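PDB 1T82: thioesterase domain protein YiiD from Shewanella oneidensis, which probably acts as a thioesterase or acyltransferase and forms a dimer of the hotdog fold. Local coordinates for residues B[46-50]-B[51-55]. Numbering follows the deposited sequence.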
# COMPACT_ATOMS: atom_id res chain seq x y z
N VAL B 46 -0.11 15.14 5.47
CA VAL B 46 0.14 14.02 6.38
C VAL B 46 1.60 13.58 6.29
O VAL B 46 2.26 13.81 5.27
CB VAL B 46 -0.78 12.82 6.00
CG1 VAL B 46 -0.47 11.61 6.86
CG2 VAL B 46 -2.24 13.23 6.16
N SER B 47 2.12 12.96 7.34
CA SER B 47 3.50 12.49 7.31
C SER B 47 3.67 11.26 8.20
O SER B 47 2.72 10.81 8.84
CB SER B 47 4.46 13.59 7.79
OG SER B 47 5.82 13.20 7.61
N ALA B 48 4.87 10.71 8.19
CA ALA B 48 5.22 9.55 8.99
C ALA B 48 6.73 9.50 9.01
O ALA B 48 7.38 9.93 8.07
CB ALA B 48 4.66 8.27 8.36
N PRO B 49 7.31 9.00 10.11
CA PRO B 49 8.76 8.91 10.23
C PRO B 49 9.27 7.83 9.29
O PRO B 49 8.53 6.92 8.91
CB PRO B 49 8.97 8.56 11.69
CG PRO B 49 7.76 7.73 12.00
CD PRO B 49 6.65 8.53 11.34
N LEU B 50 10.53 7.93 8.92
CA LEU B 50 11.12 6.95 8.03
C LEU B 50 11.43 5.64 8.76
O LEU B 50 11.19 4.56 8.23
CB LEU B 50 12.39 7.51 7.40
CG LEU B 50 13.12 6.62 6.41
CD1 LEU B 50 12.17 6.17 5.30
CD2 LEU B 50 14.29 7.40 5.82
N ALA B 51 11.94 5.75 9.98
CA ALA B 51 12.36 4.59 10.77
C ALA B 51 11.58 3.27 10.69
O ALA B 51 12.16 2.25 10.31
CB ALA B 51 12.51 5.00 12.24
N PRO B 52 10.29 3.26 11.05
CA PRO B 52 9.54 2.00 10.97
C PRO B 52 9.15 1.63 9.55
O PRO B 52 8.73 0.51 9.27
CB PRO B 52 8.33 2.28 11.85
CG PRO B 52 8.06 3.73 11.59
CD PRO B 52 9.44 4.35 11.58
N ASN B 53 9.31 2.60 8.66
CA ASN B 53 8.94 2.44 7.26
C ASN B 53 10.07 2.22 6.27
O ASN B 53 9.90 2.41 5.07
CB ASN B 53 8.13 3.68 6.85
CG ASN B 53 6.89 3.85 7.69
OD1 ASN B 53 6.72 4.87 8.37
ND2 ASN B 53 6.02 2.86 7.67
N ILE B 54 11.24 1.81 6.75
CA ILE B 54 12.37 1.60 5.86
C ILE B 54 12.39 0.28 5.09
O ILE B 54 11.60 -0.64 5.35
CB ILE B 54 13.72 1.72 6.62
CG1 ILE B 54 13.80 0.66 7.73
CG2 ILE B 54 13.84 3.11 7.23
CD1 ILE B 54 15.12 0.67 8.50
N ASN B 55 13.29 0.22 4.12
CA ASN B 55 13.53 -0.96 3.30
C ASN B 55 15.03 -1.18 3.42
O ASN B 55 15.69 -0.51 4.21
CB ASN B 55 13.14 -0.70 1.84
CG ASN B 55 13.82 0.52 1.26
OD1 ASN B 55 14.93 0.86 1.65
ND2 ASN B 55 13.15 1.18 0.31
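Leu-50 carries its CG anti to the backbone N (chi1 -178°), while Ile-54 has CG1 between its backbone N and carbonyl carbon (chi1 60°), which leaves the CG2 methyl on the side facing the leucine. The two side chains meet at about a right angle, with Leu-50 CG 3.7 Å from Ile-54 CG2, and CD1 of the leucine lies near the same methyl. The chain turns here: Asn-53 N donates to Leu-50 O at 2.7 Å. That bond is short but bent, 132° at the hydrogen, and the donor sits well above the carbonyl plane. This i to i+3 bond closes a beta turn, close to type I, over Leu-50 to Asn-53, two residues beyond the end of strand 43-47 and on the way to helix 62-84. Ile-54 CG2 also rests 3.2 Å from Leu-50 O, flanking the bonded carbonyl. On the other side of the turn the rings of Pro-49 and Pro-52 cross, Pro-49 CG 3.8 Å from Pro-52 CD. With an alanine in place of Pro-52 the ring is gone, and the N-CA bond there would probably turn more freely, holding the turn less firmly. Around it, Leu-50 touches Met-60, while Ile-54 packs on Pro-27 of the second subunit, placing the turn at the dimer interface. No charged side chain takes part: one bent backbone bond, two apolar pairs and a fixed proline ring make up the contact.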